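Side-chain contacts in putative uncharacterized protein (Bacteroides thetaiotaomicron, PDB 2RBK), which probably acts as a magnesium-dependent phosphatase of the haloacid dehalogenase superfamily, with a core domain and a cap domain meeting at the active site: residues 2-7 against 199-204; 91-96 against 148-153; 169-172 against 178-181; 190-195 against 219-224. All blocks are in the same frame, centred on the assembly; numbering follows the deposited sequence.

Contact 1: residues 2-7 against 199-204; sequences TKALFF and FGIKLE
I201 meets K3 and A4 through apolar contact alone. Its terminal methyl CD1 lies 4.0 Å from CB of A4 and 4.1 Å from CB of K3. The branch methyl CG2 of I201 stands 4.2 Å from the same two CB atoms. The two methyls thus share the pair of CB atoms, and neither methyl is in tight contact. I201 holds CG1 anti to its carbonyl carbon (chi1 -66°), with the chain then extended to CD1. This carries CD1 across to the beginning of strand 4-7.

K3 takes part only with the root of its side chain. The CB faces I201, but the extended chain carries NZ away, to a long and weak ion pair with E205. A4 gives its methyl to the buried side of the contact. I201 also touches I196 of helix 188-199, so it contacts both the helix and the start of the strand.

No hydrogen bond joins 2-7 to 199-204. The backbone bonds of K3 and A4 run to their neighbours instead: K3 pairs with K38 and E205, and A4 with E205 and M207. G200, with positive phi, ends the helical conformation of 188-199 and lets the chain turn back towards the sheet. F6, further along the strand, packs on I192, I195 and I196 of the same helix.

The arrangement belongs to the Rossmann-like core of haloacid dehalogenase enzymes. Strand 4-7 is a central parallel strand and leads to D8 and D10 at the magnesium site. I201 lies on the connection from helix 188-199 to the adjacent parallel strand 206-210.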
loop_
_atom_site.group_PDB
_atom_site.type_symbol
_atom_site.label_atom_id
_atom_site.label_comp_id
_atom_site.label_asym_id
_atom_site.label_seq_id
_atom_site.Cartn_x
_atom_site.Cartn_y
_atom_site.Cartn_z
ATOM N N THR A 2 -13.458 -8.093 -16.624
ATOM C CA THR A 2 -12.736 -7.137 -15.784
ATOM C C THR A 2 -12.789 -5.719 -16.317
ATOM O O THR A 2 -12.542 -5.481 -17.495
ATOM C CB THR A 2 -11.276 -7.583 -15.642
ATOM O OG1 THR A 2 -11.191 -8.926 -15.131
ATOM C CG2 THR A 2 -10.502 -6.724 -14.653
ATOM N N LYS A 3 -13.078 -4.784 -15.448
ATOM C CA LYS A 3 -13.152 -3.357 -15.733
ATOM C C LYS A 3 -12.130 -2.558 -14.937
ATOM O O LYS A 3 -11.790 -1.458 -15.372
ATOM C CB LYS A 3 -14.536 -2.809 -15.475
ATOM C CG LYS A 3 -15.586 -3.352 -16.439
ATOM C CD LYS A 3 -16.953 -2.660 -16.333
ATOM C CE LYS A 3 -17.786 -2.706 -17.613
ATOM N NZ LYS A 3 -19.098 -1.992 -17.465
ATOM N N ALA A 4 -11.674 -3.032 -13.801
ATOM C CA ALA A 4 -10.822 -2.265 -12.892
ATOM C C ALA A 4 -9.673 -3.151 -12.412
ATOM O O ALA A 4 -9.924 -4.267 -11.944
ATOM C CB ALA A 4 -11.602 -1.747 -11.716
ATOM N N LEU A 5 -8.469 -2.650 -12.544
ATOM C CA LEU A 5 -7.233 -3.307 -12.080
ATOM C C LEU A 5 -6.698 -2.539 -10.889
ATOM O O LEU A 5 -6.611 -1.301 -10.936
ATOM C CB LEU A 5 -6.189 -3.275 -13.170
ATOM C CG LEU A 5 -6.601 -3.816 -14.562
ATOM C CD1 LEU A 5 -5.439 -3.720 -15.510
ATOM C CD2 LEU A 5 -7.142 -5.236 -14.463
ATOM N N PHE A 6 -6.299 -3.242 -9.834
ATOM C CA PHE A 6 -5.756 -2.659 -8.641
ATOM C C PHE A 6 -4.363 -3.219 -8.384
ATOM O O PHE A 6 -4.234 -4.414 -8.146
ATOM C CB PHE A 6 -6.641 -2.963 -7.419
ATOM C CG PHE A 6 -8.001 -2.333 -7.575
ATOM C CD1 PHE A 6 -9.080 -2.979 -8.160
ATOM C CD2 PHE A 6 -8.195 -1.018 -7.128
ATOM C CE1 PHE A 6 -10.289 -2.350 -8.312
ATOM C CE2 PHE A 6 -9.412 -0.380 -7.287
ATOM C CZ PHE A 6 -10.462 -1.067 -7.862
ATOM N N PHE A 7 -3.363 -2.353 -8.449
ATOM C CA PHE A 7 -1.959 -2.767 -8.329
ATOM C C PHE A 7 -1.338 -2.231 -7.043
ATOM O O PHE A 7 -1.239 -1.020 -6.848
ATOM C CB PHE A 7 -1.136 -2.234 -9.470
ATOM C CG PHE A 7 -1.499 -2.789 -10.814
ATOM C CD1 PHE A 7 -2.330 -2.117 -11.675
ATOM C CD2 PHE A 7 -1.008 -4.037 -11.225
ATOM C CE1 PHE A 7 -2.653 -2.631 -12.921
ATOM C CE2 PHE A 7 -1.352 -4.546 -12.462
ATOM C CZ PHE A 7 -2.167 -3.848 -13.316
ATOM N N PHE A 199 -16.810 4.892 -9.723
ATOM C CA PHE A 199 -16.868 4.608 -11.135
ATOM C C PHE A 199 -18.089 3.772 -11.546
ATOM O O PHE A 199 -18.286 3.560 -12.725
ATOM C CB PHE A 199 -15.612 3.892 -11.640
ATOM C CG PHE A 199 -14.420 4.820 -11.770
ATOM C CD1 PHE A 199 -13.554 5.089 -10.716
ATOM C CD2 PHE A 199 -14.182 5.434 -12.980
ATOM C CE1 PHE A 199 -12.497 5.959 -10.896
ATOM C CE2 PHE A 199 -13.112 6.334 -13.138
ATOM C CZ PHE A 199 -12.283 6.550 -12.073
ATOM N N GLY A 200 -18.919 3.320 -10.663
ATOM C CA GLY A 200 -20.054 2.463 -11.039
ATOM C C GLY A 200 -19.627 1.056 -11.465
ATOM O O GLY A 200 -20.406 0.388 -12.193
ATOM N N ILE A 201 -18.466 0.626 -11.057
ATOM C CA ILE A 201 -17.944 -0.706 -11.368
ATOM C C ILE A 201 -18.399 -1.678 -10.304
ATOM O O ILE A 201 -18.436 -1.312 -9.139
ATOM C CB ILE A 201 -16.422 -0.623 -11.550
ATOM C CG1 ILE A 201 -16.091 0.204 -12.786
ATOM C CG2 ILE A 201 -15.763 -1.986 -11.592
ATOM C CD1 ILE A 201 -14.621 0.518 -13.008
ATOM N N LYS A 202 -18.747 -2.908 -10.703
ATOM C CA LYS A 202 -19.135 -3.898 -9.751
ATOM C C LYS A 202 -17.934 -4.675 -9.228
ATOM O O LYS A 202 -16.928 -4.822 -9.930
ATOM C CB LYS A 202 -20.123 -4.906 -10.361
ATOM C CG LYS A 202 -21.392 -4.317 -10.916
ATOM C CD LYS A 202 -22.197 -3.590 -9.910
ATOM C CE LYS A 202 -22.817 -4.211 -8.736
ATOM N NZ LYS A 202 -23.911 -3.245 -8.262
ATOM N N LEU A 203 -18.067 -5.175 -7.990
ATOM C CA LEU A 203 -16.955 -5.959 -7.413
ATOM C C LEU A 203 -16.600 -7.140 -8.313
ATOM O O LEU A 203 -15.415 -7.538 -8.422
ATOM C CB LEU A 203 -17.356 -6.449 -6.029
ATOM C CG LEU A 203 -16.219 -7.117 -5.240
ATOM C CD1 LEU A 203 -15.085 -6.161 -4.982
ATOM C CD2 LEU A 203 -16.788 -7.682 -3.928
ATOM N N GLU A 204 -17.593 -7.707 -8.983
ATOM C CA GLU A 204 -17.370 -8.874 -9.827
ATOM C C GLU A 204 -16.572 -8.533 -11.070
ATOM O O GLU A 204 -16.189 -9.453 -11.832
ATOM C CB GLU A 204 -18.755 -9.488 -10.149
ATOM C CG GLU A 204 -19.596 -10.025 -9.016
ATOM C CD GLU A 204 -19.926 -9.116 -7.837
ATOM O OE1 GLU A 204 -20.392 -7.994 -8.229
ATOM O OE2 GLU A 204 -19.543 -9.562 -6.654
#

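Contact 2: residues 91-96 against 148-153; sequences KAMAAF and IQMTPF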
loop_
_atom_site.group_PDB
_atom_site.type_symbol
_atom_site.label_atom_id
_atom_site.label_comp_id
_atom_site.label_asym_id
_atom_site.label_seq_id
_atom_site.Cartn_x
_atom_site.Cartn_y
_atom_site.Cartn_z
ATOM N N LYS A 91 -1.865 8.162 20.492
ATOM C CA LYS A 91 -1.066 8.442 21.702
ATOM C C LYS A 91 -0.479 7.167 22.262
ATOM O O LYS A 91 0.689 7.167 22.688
ATOM C CB LYS A 91 -1.913 9.149 22.760
ATOM C CG LYS A 91 -2.363 10.562 22.392
ATOM C CD LYS A 91 -3.135 11.266 23.474
ATOM C CE LYS A 91 -3.638 12.643 23.156
ATOM N NZ LYS A 91 -2.767 13.655 22.500
ATOM N N ALA A 92 -1.230 6.066 22.240
ATOM C CA ALA A 92 -0.710 4.810 22.792
ATOM C C ALA A 92 0.404 4.250 21.958
ATOM O O ALA A 92 1.412 3.746 22.484
ATOM C CB ALA A 92 -1.825 3.799 22.962
ATOM N N MET A 93 0.299 4.342 20.631
ATOM C CA MET A 93 1.396 3.915 19.771
ATOM C C MET A 93 2.647 4.763 19.965
ATOM O O MET A 93 3.755 4.216 20.066
ATOM C CB MET A 93 0.919 3.958 18.308
ATOM C CG MET A 93 2.013 3.425 17.381
ATOM S SD MET A 93 2.610 1.753 17.601
ATOM C CE MET A 93 1.153 0.809 17.183
ATOM N N ALA A 94 2.472 6.065 20.058
ATOM C CA ALA A 94 3.615 6.953 20.287
ATOM C C ALA A 94 4.282 6.620 21.632
ATOM O O ALA A 94 5.519 6.561 21.684
ATOM C CB ALA A 94 3.171 8.401 20.262
ATOM N N ALA A 95 3.523 6.388 22.673
ATOM C CA ALA A 95 4.086 6.075 23.974
ATOM C C ALA A 95 4.826 4.754 23.898
ATOM O O ALA A 95 5.903 4.610 24.491
ATOM C CB ALA A 95 2.983 6.037 25.031
ATOM N N PHE A 96 4.273 3.741 23.255
ATOM C CA PHE A 96 4.858 2.414 23.154
ATOM C C PHE A 96 6.191 2.503 22.440
ATOM O O PHE A 96 7.184 2.003 22.890
ATOM C CB PHE A 96 3.914 1.459 22.424
ATOM C CG PHE A 96 4.491 0.074 22.205
ATOM C CD1 PHE A 96 4.423 -0.838 23.245
ATOM C CD2 PHE A 96 5.102 -0.292 21.029
ATOM C CE1 PHE A 96 4.956 -2.124 23.081
ATOM C CE2 PHE A 96 5.620 -1.575 20.870
ATOM C CZ PHE A 96 5.542 -2.466 21.910
ATOM N N ILE A 148 -3.570 9.913 9.871
ATOM C CA ILE A 148 -4.237 8.982 8.960
ATOM C C ILE A 148 -3.589 7.628 8.974
ATOM O O ILE A 148 -4.274 6.569 8.940
ATOM C CB ILE A 148 -4.267 9.543 7.540
ATOM C CG1 ILE A 148 -4.918 10.942 7.549
ATOM C CG2 ILE A 148 -4.952 8.590 6.599
ATOM C CD1 ILE A 148 -5.136 11.551 6.212
ATOM N N GLN A 149 -2.261 7.547 9.091
ATOM C CA GLN A 149 -1.539 6.295 9.144
ATOM C C GLN A 149 -0.305 6.474 10.039
ATOM O O GLN A 149 0.353 7.496 9.991
ATOM C CB GLN A 149 -1.100 5.812 7.748
ATOM C CG GLN A 149 -0.366 4.470 7.777
ATOM C CD GLN A 149 -0.220 3.927 6.370
ATOM O OE1 GLN A 149 -1.155 3.226 5.908
ATOM N NE2 GLN A 149 0.843 4.236 5.655
ATOM N N MET A 150 -0.022 5.441 10.847
ATOM C CA MET A 150 1.238 5.359 11.570
ATOM C C MET A 150 2.000 4.159 11.103
ATOM O O MET A 150 1.401 3.109 10.854
ATOM C CB MET A 150 1.010 5.201 13.060
ATOM C CG MET A 150 0.228 6.163 13.753
ATOM S SD MET A 150 -0.147 5.812 15.439
ATOM C CE MET A 150 -1.222 4.476 15.659
ATOM N N THR A 151 3.301 4.279 11.036
ATOM C CA THR A 151 4.182 3.185 10.591
ATOM C C THR A 151 5.261 2.948 11.638
ATOM O O THR A 151 6.359 3.555 11.538
ATOM C CB THR A 151 4.698 3.502 9.197
ATOM O OG1 THR A 151 3.557 3.642 8.327
ATOM C CG2 THR A 151 5.573 2.371 8.714
ATOM N N PRO A 152 4.955 2.154 12.642
ATOM C CA PRO A 152 5.956 1.793 13.648
ATOM C C PRO A 152 6.901 0.719 13.147
ATOM O O PRO A 152 6.525 -0.226 12.466
ATOM C CB PRO A 152 5.085 1.232 14.821
ATOM C CG PRO A 152 3.909 0.662 14.097
ATOM C CD PRO A 152 3.608 1.627 12.997
ATOM N N PHE A 153 8.198 0.875 13.520
ATOM C CA PHE A 153 9.230 -0.072 13.143
ATOM C C PHE A 153 9.304 -1.102 14.268
ATOM O O PHE A 153 10.210 -1.134 15.109
ATOM C CB PHE A 153 10.565 0.658 12.909
ATOM C CG PHE A 153 10.575 1.348 11.581
ATOM C CD1 PHE A 153 9.776 2.485 11.437
ATOM C CD2 PHE A 153 11.263 0.946 10.447
ATOM C CE1 PHE A 153 9.735 3.149 10.235
ATOM C CE2 PHE A 153 11.235 1.616 9.228
ATOM C CZ PHE A 153 10.409 2.730 9.117
#
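M93 sets CG anti to its backbone N (chi1 -176°) and then bends at chi2 and chi3. This brings SD and CE to the CB-CG side of the P152 ring. M150 places CG anti to its carbonyl carbon and bends at chi3 (-68°), which puts its methyl CE against the root of M93.

The two methionine side chains cross obliquely, the end of M150 against the root of M93. M93 CB is 3.4 Å from M150 CE, tighter than usual for two carbons. M93 CB also lies 3.6 Å from M150 SD. M93 CG is 3.8 Å from the same sulfur. M150 therefore packs on the first two carbons of M93, and the sulfur of M93 is left to the proline.

M93 SD touches P152 CB at 3.8 Å and P152 CG at 3.9 Å. The side chain of M93 runs at about a right angle to P152. M150 and P152 are two apart on the strand and both direct CB at the helix, while T151 between them turns its CB away. No hydrogen bond crosses here, and all three touching residues are buried.

M93 also leans on V162 of helix 156-162, and F96, one turn further on, packs on that helix too. M150 touches F106 and P152 touches C104, both on strand 104-107 beside it. On the other edge of strand 149-152, M150 and P152 contact V181 of strand 180-182. Helix 87-100 thus lies over one face of the cap sheet.

Contact 3: residues 169-172 against 178-181; sequences CEIG and FADV
I171 and V181 face each other as an antiparallel non-hydrogen-bonded pair, with side chains on the same face of the hairpin. Their branch methyls only graze, I171 CG2 to V181 CG2 at 4.3 Å. I171 CG2 comes nearer to CB of A179, at 3.7 Å. V181 turns CG1 anti to its backbone N (chi1 -178°), which carries this methyl to C169. There V181 CG1 lies 3.5 Å from CB and 3.7 Å from SG of C169. Each of the two branched residues therefore serves a different neighbour.

D180 and G172 form the next, hydrogen-bonded pair, and the D180 side chain projects from the opposite face. G172 N donates to D180 O and D180 N to G172 O, both at 2.9 Å. A water donates to D180 OD2 at 2.8 Å and, weakly, to G172 O. The carboxylate has further partners: OD1 bonds to T151 OG1, and OD2 to N69 ND2 and weakly to W174 NE1. These fix the rotation of the buried group. E170 sends OE2 away, to the backbone N of G185.

This is the beta hairpin 170-172/180-182 of the cap region. Its loop holds W174, which lines the vanadate pocket. The side chain of D180 is about 5 Å from the ligand, so the hairpin borders the active site, with W174 in the pocket itself.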
loop_
_atom_site.group_PDB
_atom_site.type_symbol
_atom_site.label_atom_id
_atom_site.label_comp_id
_atom_site.label_asym_id
_atom_site.label_seq_id
_atom_site.Cartn_x
_atom_site.Cartn_y
_atom_site.Cartn_z
ATOM N N CYS A 169 -7.700 -0.439 15.460
ATOM C CA CYS A 169 -6.947 -0.195 14.234
ATOM C C CYS A 169 -6.713 -1.486 13.454
ATOM O O CYS A 169 -6.624 -2.588 13.986
ATOM C CB CYS A 169 -5.619 0.457 14.510
ATOM S SG CYS A 169 -5.646 2.113 15.109
ATOM N N GLU A 170 -6.516 -1.310 12.164
ATOM C CA GLU A 170 -5.994 -2.320 11.280
ATOM C C GLU A 170 -4.494 -2.230 11.244
ATOM O O GLU A 170 -3.913 -1.136 11.341
ATOM C CB GLU A 170 -6.501 -2.076 9.869
ATOM C CG GLU A 170 -8.001 -2.075 9.744
ATOM C CD GLU A 170 -8.761 -3.279 10.242
ATOM O OE1 GLU A 170 -8.230 -4.392 10.215
ATOM O OE2 GLU A 170 -9.941 -3.093 10.669
ATOM N N ILE A 171 -3.820 -3.359 11.104
ATOM C CA ILE A 171 -2.393 -3.433 11.053
ATOM C C ILE A 171 -2.003 -4.319 9.901
ATOM O O ILE A 171 -2.493 -5.461 9.839
ATOM C CB ILE A 171 -1.755 -3.952 12.355
ATOM C CG1 ILE A 171 -2.304 -3.299 13.616
ATOM C CG2 ILE A 171 -0.256 -3.780 12.176
ATOM C CD1 ILE A 171 -2.164 -4.237 14.795
ATOM N N GLY A 172 -1.175 -3.803 8.971
ATOM C CA GLY A 172 -0.728 -4.617 7.856
ATOM C C GLY A 172 0.748 -4.492 7.588
ATOM O O GLY A 172 1.305 -3.442 7.910
ATOM N N PHE A 178 8.596 -3.309 9.550
ATOM C CA PHE A 178 7.658 -2.310 10.055
ATOM C C PHE A 178 6.257 -2.687 9.649
ATOM O O PHE A 178 6.087 -3.559 8.811
ATOM C CB PHE A 178 8.031 -0.973 9.462
ATOM C CG PHE A 178 7.995 -0.853 7.932
ATOM C CD1 PHE A 178 6.827 -0.465 7.299
ATOM C CD2 PHE A 178 9.130 -1.103 7.129
ATOM C CE1 PHE A 178 6.795 -0.329 5.914
ATOM C CE2 PHE A 178 9.106 -0.965 5.741
ATOM C CZ PHE A 178 7.917 -0.571 5.149
ATOM N N ALA A 179 5.283 -2.005 10.220
ATOM C CA ALA A 179 3.878 -2.238 9.910
ATOM C C ALA A 179 3.200 -0.890 9.684
ATOM O O ALA A 179 3.639 0.110 10.232
ATOM C CB ALA A 179 3.190 -3.011 11.037
ATOM N N ASP A 180 2.072 -0.905 8.975
ATOM C CA ASP A 180 1.221 0.248 8.801
ATOM C C ASP A 180 -0.053 0.068 9.614
ATOM O O ASP A 180 -0.702 -0.981 9.515
ATOM C CB ASP A 180 0.821 0.425 7.335
ATOM C CG ASP A 180 1.949 0.794 6.393
ATOM O OD1 ASP A 180 2.894 1.511 6.794
ATOM O OD2 ASP A 180 1.805 0.358 5.201
ATOM N N VAL A 181 -0.420 1.089 10.352
ATOM C CA VAL A 181 -1.564 1.101 11.244
ATOM C C VAL A 181 -2.524 2.177 10.737
ATOM O O VAL A 181 -2.133 3.333 10.563
ATOM C CB VAL A 181 -1.117 1.379 12.669
ATOM C CG1 VAL A 181 -2.331 1.329 13.615
ATOM C CG2 VAL A 181 -0.086 0.369 13.126
HETATM O O HOH W 1 0.882 -2.231 5.434
#

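Contact 4: residues 190-195 against 219-224; sequences KGIDEI and LRHAAI
I192 and A222 mark the closest backbone approach, with CA atoms 7.8 Å apart. Segment 190-195 is wholly helical and belongs to helix 188-199. Segment 219-224 begins as the last turn of helix 216-221. A222 is the first residue to leave the helical conformation, and the chain turns from there towards strand 224-227.

The polar link is between H221 and D193. H221 NE2 donates to D193 OD1 at 2.7 Å, almost straight, with 171° at the hydrogen. The acceptor lies in the plane of the ring, at its edge. On the aspartate, the N-H comes from the syn side of OD1 but is tilted out of the carboxylate plane, and the carboxylate and imidazole planes are 72° apart. H221 places CG anti to its backbone N (chi1 -173°), which swings the ring out towards helix 188-199. The nearby carboxylate may favour a protonated imidazole.

Beside this bond is a looser apolar contact. I192 CD1 is 4.3 Å from A222 CB. I192 CG2 is 4.3 Å from H221 CD2, met obliquely. L203 packs on both I192 and H221. Within 190-195, K190 NZ pairs with E194 OE2 at 2.7 Å as a salt bridge one helical turn apart, and E194 OE1 goes on to R197.

The contact joins two helices that precede the adjacent parallel strands 206-210 and 224-227 of the haloacid dehalogenase core. L219 and A222 belong to a second magnesium site seen in a structure of this protein; no ion is bound there in this model.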
loop_
_atom_site.group_PDB
_atom_site.type_symbol
_atom_site.label_atom_id
_atom_site.label_comp_id
_atom_site.label_asym_id
_atom_site.label_seq_id
_atom_site.Cartn_x
_atom_site.Cartn_y
_atom_site.Cartn_z
ATOM N N LYS A 190 -11.219 -1.886 1.460
ATOM C CA LYS A 190 -12.033 -0.662 1.563
ATOM C C LYS A 190 -11.743 0.250 0.411
ATOM O O LYS A 190 -12.641 0.876 -0.170
ATOM C CB LYS A 190 -11.721 0.046 2.900
ATOM C CG LYS A 190 -12.310 1.446 3.079
ATOM C CD LYS A 190 -13.780 1.490 3.046
ATOM C CE LYS A 190 -14.299 2.820 3.647
ATOM N NZ LYS A 190 -15.785 2.958 3.543
ATOM N N GLY A 191 -10.452 0.387 0.051
ATOM C CA GLY A 191 -10.086 1.219 -1.071
ATOM C C GLY A 191 -10.756 0.760 -2.373
ATOM O O GLY A 191 -11.264 1.592 -3.120
ATOM N N ILE A 192 -10.755 -0.552 -2.619
ATOM C CA ILE A 192 -11.435 -1.046 -3.802
ATOM C C ILE A 192 -12.879 -0.639 -3.802
ATOM O O ILE A 192 -13.423 -0.153 -4.777
ATOM C CB ILE A 192 -11.296 -2.594 -3.934
ATOM C CG1 ILE A 192 -9.855 -2.929 -4.331
ATOM C CG2 ILE A 192 -12.316 -3.127 -4.915
ATOM C CD1 ILE A 192 -9.564 -4.415 -4.515
ATOM N N ASP A 193 -13.547 -0.824 -2.650
ATOM C CA ASP A 193 -14.969 -0.499 -2.563
ATOM C C ASP A 193 -15.216 0.966 -2.884
ATOM O O ASP A 193 -16.172 1.301 -3.564
ATOM C CB ASP A 193 -15.488 -0.823 -1.171
ATOM C CG ASP A 193 -15.597 -2.299 -0.881
ATOM O OD1 ASP A 193 -15.573 -3.091 -1.872
ATOM O OD2 ASP A 193 -15.720 -2.613 0.327
ATOM N N GLU A 194 -14.361 1.850 -2.379
ATOM C CA GLU A 194 -14.541 3.295 -2.618
ATOM C C GLU A 194 -14.311 3.647 -4.070
ATOM O O GLU A 194 -15.075 4.399 -4.665
ATOM C CB GLU A 194 -13.639 4.080 -1.666
ATOM C CG GLU A 194 -14.048 3.922 -0.202
ATOM C CD GLU A 194 -15.410 4.486 0.098
ATOM O OE1 GLU A 194 -15.813 5.463 -0.578
ATOM O OE2 GLU A 194 -16.091 3.955 1.011
ATOM N N ILE A 195 -13.258 3.100 -4.671
ATOM C CA ILE A 195 -12.988 3.395 -6.067
ATOM C C ILE A 195 -14.130 2.894 -6.960
ATOM O O ILE A 195 -14.596 3.618 -7.832
ATOM C CB ILE A 195 -11.664 2.777 -6.505
ATOM C CG1 ILE A 195 -10.447 3.514 -5.855
ATOM C CG2 ILE A 195 -11.518 2.660 -8.020
ATOM C CD1 ILE A 195 -10.142 4.873 -6.452
ATOM N N LEU A 219 -6.708 -9.262 -2.351
ATOM C CA LEU A 219 -6.586 -10.477 -3.166
ATOM C C LEU A 219 -7.852 -11.338 -2.992
ATOM O O LEU A 219 -8.320 -11.932 -3.953
ATOM C CB LEU A 219 -5.336 -11.246 -2.816
ATOM C CG LEU A 219 -4.042 -10.577 -3.271
ATOM C CD1 LEU A 219 -2.795 -11.214 -2.674
ATOM C CD2 LEU A 219 -3.904 -10.568 -4.772
ATOM N N ARG A 220 -8.352 -11.421 -1.760
ATOM C CA ARG A 220 -9.556 -12.187 -1.482
ATOM C C ARG A 220 -10.794 -11.452 -1.974
ATOM O O ARG A 220 -11.756 -12.072 -2.421
ATOM C CB ARG A 220 -9.622 -12.522 0.013
ATOM C CG ARG A 220 -8.594 -13.540 0.453
ATOM C CD ARG A 220 -8.859 -14.135 1.832
ATOM N NE ARG A 220 -7.812 -15.079 2.216
ATOM C CZ ARG A 220 -7.599 -16.321 1.827
ATOM N NH1 ARG A 220 -8.468 -16.844 0.943
ATOM N NH2 ARG A 220 -6.579 -17.044 2.279
ATOM N N HIS A 221 -10.830 -10.115 -1.856
ATOM C CA HIS A 221 -12.026 -9.336 -2.110
ATOM C C HIS A 221 -12.289 -9.084 -3.561
ATOM O O HIS A 221 -13.468 -9.105 -4.012
ATOM C CB HIS A 221 -11.917 -8.022 -1.347
ATOM C CG HIS A 221 -13.157 -7.159 -1.372
ATOM N ND1 HIS A 221 -14.353 -7.612 -0.861
ATOM C CD2 HIS A 221 -13.298 -5.855 -1.787
ATOM C CE1 HIS A 221 -15.210 -6.586 -1.000
ATOM N NE2 HIS A 221 -14.609 -5.551 -1.522
ATOM N N ALA A 222 -11.263 -8.785 -4.344
ATOM C CA ALA A 222 -11.436 -8.608 -5.773
ATOM C C ALA A 222 -11.980 -9.885 -6.402
ATOM O O ALA A 222 -11.809 -10.987 -5.877
ATOM C CB ALA A 222 -10.122 -8.220 -6.425
ATOM N N ALA A 223 -12.658 -9.761 -7.559
ATOM C CA ALA A 223 -13.161 -10.946 -8.218
ATOM C C ALA A 223 -12.042 -11.928 -8.537
ATOM O O ALA A 223 -12.210 -13.165 -8.408
ATOM C CB ALA A 223 -13.996 -10.594 -9.444
ATOM N N ILE A 224 -10.921 -11.409 -8.998
ATOM C CA ILE A 224 -9.737 -12.186 -9.345
ATOM C C ILE A 224 -8.570 -11.551 -8.623
ATOM O O ILE A 224 -8.297 -10.358 -8.868
ATOM C CB ILE A 224 -9.506 -12.276 -10.835
ATOM C CG1 ILE A 224 -10.698 -12.925 -11.566
ATOM C CG2 ILE A 224 -8.189 -13.015 -11.113
ATOM C CD1 ILE A 224 -10.670 -12.771 -13.065
#

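The four contacts form two groups. Contacts 1 and 4 lie in the core domain, with centres 8 Å apart, and they touch: F6 CE2 packs on I195 CG2 at 3.8 Å, and L203 CD1 on H221 O at 3.5 Å. Contacts 2 and 3 lie in the cap region, with centres 9 Å apart. There strand 149-152 pairs with strand 180-182, M150 O to V181 N at 2.8 Å. Contacts 1 and 2 sit on opposite sides of the chain's centre, 33 Å between centres. Contact 3 comes nearest the vanadate through the side chain of D180. The side chains of P152 and I192 are each about 13 Å from that ligand.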